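Local coordinates for uncharacterized protein (Bacteroides ovatus, PDB 4QEY) that is of unknown function but probably forms a PLAT/LH2- and C2-like beta-sandwich that may bind calcium, at residues M76-S81 with E122-S127. Residues are numbered along the deposited sequence; the frame is centred on the assembly and turned at random.
With EDO (1,2-ethanediol), chain P.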
HETATM    1  N   MSE A  76       4.481  -0.290 -10.379  1.00 50.71           N
HETATM    2  CA  MSE A  76       4.036   0.439  -9.191  1.00 44.86           C
HETATM    3  C   MSE A  76       4.642  -0.202  -7.938  1.00 48.97           C
HETATM    4  O   MSE A  76       4.700  -1.431  -7.844  1.00 50.93           O
HETATM    5  CB  MSE A  76       2.510   0.539  -9.055  1.00 44.75           C
HETATM    6  CG  MSE A  76       2.110   1.351  -7.810  1.00 47.63           C
HETATM    7 SE   MSE A  76       0.252   1.734  -7.562  0.75 52.14          SE
HETATM    8  CE  MSE A  76       0.085   2.974  -8.974  1.00 50.99           C
ATOM      9  N   THR A  77       5.092   0.637  -6.991  1.00 42.79           N
ATOM     10  CA  THR A  77       5.664   0.202  -5.718  1.00 41.79           C
ATOM     11  C   THR A  77       4.897   0.840  -4.569  1.00 44.30           C
ATOM     12  O   THR A  77       4.508   2.006  -4.634  1.00 42.72           O
ATOM     13  CB  THR A  77       7.165   0.537  -5.639  1.00 49.64           C
ATOM     14  OG1 THR A  77       7.818  -0.125  -6.712  1.00 58.40           O
ATOM     15  CG2 THR A  77       7.810   0.083  -4.337  1.00 44.21           C
ATOM     16  N   CYS A  78       4.682   0.060  -3.519  1.00 41.57           N
ATOM     17  CA  CYS A  78       4.057   0.516  -2.293  1.00 40.26           C
ATOM     18  C   CYS A  78       4.975   0.192  -1.142  1.00 43.41           C
ATOM     19  O   CYS A  78       5.322  -0.969  -0.924  1.00 43.99           O
ATOM     20  CB  CYS A  78       2.670  -0.089  -2.097  1.00 40.21           C
ATOM     21  SG  CYS A  78       1.863   0.417  -0.555  1.00 42.46           S
ATOM     22  N   ALA A  79       5.393   1.226  -0.432  1.00 38.89           N
ATOM     23  CA  ALA A  79       6.232   1.110   0.764  1.00 38.05           C
ATOM     24  C   ALA A  79       5.459   1.592   1.944  1.00 40.56           C
ATOM     25  O   ALA A  79       4.836   2.651   1.869  1.00 41.31           O
ATOM     26  CB  ALA A  79       7.512   1.910   0.596  1.00 39.29           C
ATOM     27  N   GLY A  80       5.454   0.811   3.008  1.00 35.10           N
ATOM     28  CA  GLY A  80       4.716   1.179   4.205  1.00 33.23           C
ATOM     29  C   GLY A  80       5.450   0.971   5.516  1.00 35.32           C
ATOM     30  O   GLY A  80       6.440   0.236   5.595  1.00 33.48           O
ATOM     31  N   SER A  81       4.952   1.632   6.561  1.00 32.16           N
ATOM     32  CA  SER A  81       5.444   1.480   7.915  1.00 31.92           C
ATOM     33  C   SER A  81       4.255   1.383   8.851  1.00 33.66           C
ATOM     34  O   SER A  81       3.210   1.992   8.631  1.00 32.34           O
ATOM     35  CB  SER A  81       6.405   2.602   8.331  1.00 37.00           C
ATOM     36  OG  SER A  81       5.794   3.872   8.491  1.00 45.32           O
ATOM     37  N   GLU A 122       7.568  -1.622  12.312  1.00 38.78           N
ATOM     38  CA  GLU A 122       7.572  -2.611  11.234  1.00 38.50           C
ATOM     39  C   GLU A 122       7.475  -1.934   9.865  1.00 40.69           C
ATOM     40  O   GLU A 122       6.962  -0.824   9.761  1.00 40.25           O
ATOM     41  CB  GLU A 122       6.416  -3.584  11.435  1.00 39.86           C
ATOM     42  CG  GLU A 122       6.579  -4.482  12.655  1.00 49.28           C
ATOM     43  CD  GLU A 122       7.610  -5.580  12.530  1.00 73.05           C
ATOM     44  OE1 GLU A 122       7.673  -6.227  11.459  1.00 74.43           O
ATOM     45  OE2 GLU A 122       8.318  -5.835  13.530  1.00 76.58           O
ATOM     46  N   ASN A 123       8.017  -2.585   8.825  1.00 37.00           N
ATOM     47  CA  ASN A 123       8.046  -2.049   7.460  1.00 35.67           C
ATOM     48  C   ASN A 123       7.669  -3.096   6.447  1.00 39.06           C
ATOM     49  O   ASN A 123       7.831  -4.300   6.701  1.00 39.64           O
ATOM     50  CB  ASN A 123       9.444  -1.511   7.123  1.00 37.25           C
ATOM     51  CG  ASN A 123       9.900  -0.395   8.012  1.00 58.51           C
ATOM     52  OD1 ASN A 123       9.543   0.771   7.818  1.00 47.34           O
ATOM     53  ND2 ASN A 123      10.695  -0.740   9.017  1.00 57.39           N
ATOM     54  N   PHE A 124       7.173  -2.641   5.284  1.00 34.56           N
ATOM     55  CA  PHE A 124       6.850  -3.528   4.171  1.00 34.49           C
ATOM     56  C   PHE A 124       7.047  -2.790   2.867  1.00 38.46           C
ATOM     57  O   PHE A 124       7.016  -1.557   2.835  1.00 37.59           O
ATOM     58  CB  PHE A 124       5.423  -4.119   4.259  1.00 35.59           C
ATOM     59  CG  PHE A 124       4.284  -3.142   4.196  1.00 35.20           C
ATOM     60  CD1 PHE A 124       3.837  -2.648   2.972  1.00 38.02           C
ATOM     61  CD2 PHE A 124       3.628  -2.740   5.355  1.00 35.64           C
ATOM     62  CE1 PHE A 124       2.781  -1.726   2.911  1.00 38.65           C
ATOM     63  CE2 PHE A 124       2.567  -1.829   5.295  1.00 38.29           C
ATOM     64  CZ  PHE A 124       2.138  -1.341   4.069  1.00 37.00           C
ATOM     65  N   SER A 125       7.254  -3.558   1.793  1.00 36.70           N
ATOM     66  CA  SER A 125       7.442  -3.059   0.428  1.00 36.47           C
ATOM     67  C   SER A 125       6.922  -4.097  -0.534  1.00 40.58           C
ATOM     68  O   SER A 125       7.355  -5.259  -0.486  1.00 40.46           O
ATOM     69  CB  SER A 125       8.910  -2.726   0.165  1.00 39.59           C
ATOM     70  OG  SER A 125       9.098  -2.253  -1.156  1.00 51.18           O
ATOM     71  N   VAL A 126       5.938  -3.708  -1.360  1.00 37.75           N
ATOM     72  CA  VAL A 126       5.304  -4.596  -2.352  1.00 39.48           C
ATOM     73  C   VAL A 126       5.236  -3.873  -3.695  1.00 44.11           C
ATOM     74  O   VAL A 126       4.889  -2.694  -3.751  1.00 44.61           O
ATOM     75  CB  VAL A 126       3.890  -5.069  -1.888  1.00 43.22           C
ATOM     76  CG1 VAL A 126       3.262  -6.051  -2.882  1.00 44.21           C
ATOM     77  CG2 VAL A 126       3.942  -5.694  -0.494  1.00 42.13           C
ATOM     78  N   SER A 127       5.553  -4.581  -4.768  1.00 42.04           N
ATOM     79  CA  SER A 127       5.538  -4.032  -6.114  1.00 42.47           C
ATOM     80  C   SER A 127       4.715  -4.930  -7.044  1.00 48.08           C
ATOM     81  O   SER A 127       4.496  -6.107  -6.726  1.00 46.85           O
ATOM     82  CB  SER A 127       6.969  -3.878  -6.625  1.00 46.99           C
ATOM     83  OG  SER A 127       7.009  -3.298  -7.917  1.00 63.06           O
TER
HETATM   84  C1  EDO P 206       9.402  -4.134  16.666  1.00 67.52           C
HETATM   85  O1  EDO P 206      10.232  -4.483  15.577  1.00 68.54           O
HETATM   86  C2  EDO P 206      10.223  -3.246  17.629  1.00 66.41           C
HETATM   87  O2  EDO P 206      10.630  -2.064  16.947  1.00 66.71           O
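Glu122 meets Ser81 through its backbone: the carbonyl O of Glu122 receives a CA-H...O contact from CA of Ser81. The carboxylate of Glu122 lies off the contact, near a bound ethanediol probably left by the crystallisation liquor. Asn123 pairs with Ser81 at a non-hydrogen-bonded position, and its OD1 lies 3.7 Å from CB of Ser81. Phe124 and Gly80 form a hydrogen-bonded pair. Gly80 N donates to Phe124 O at 2.8 Å, and Phe124 N donates to Gly80 O at 3.0 Å. The Phe124 ring then folds back over the glycine. Its CG sits between the backbone N and the carbonyl carbon (chi1 63°), which lays the ring against Gly80 of strand 76-81. CA of Gly80 lies over one ring face, 3.7 Å from the centroid, in a CH-pi contact. The SG of Cys78 comes to the ring edge, 4.2 Å from CE1. An alanine in place of Phe124 would probably open a gap over Gly80 and leave Leu109 and Val97 of the facing sheet without this ring to pack on. Ser125 sits across from Ala79, on the same face as Asn123. Val126 pairs with Cys78: Cys78 N donates to Val126 O and Val126 N to Cys78 O, each at 2.8 Å. Val126 turns its side chain inward to Leu109 and Val97. At Ser127 the side chain takes over: OG, anti to the backbone N (chi1 -178°), donates to Met76 O at 3.0 Å, from above the carbonyl plane. The strands thus join antiparallel at the outermost strand of one sheet of a beta-sandwich. Phe124, Val126 and Cys78 give this sheet an apolar inner face, whereas serine, threonine and asparagine side chains make the other face largely polar.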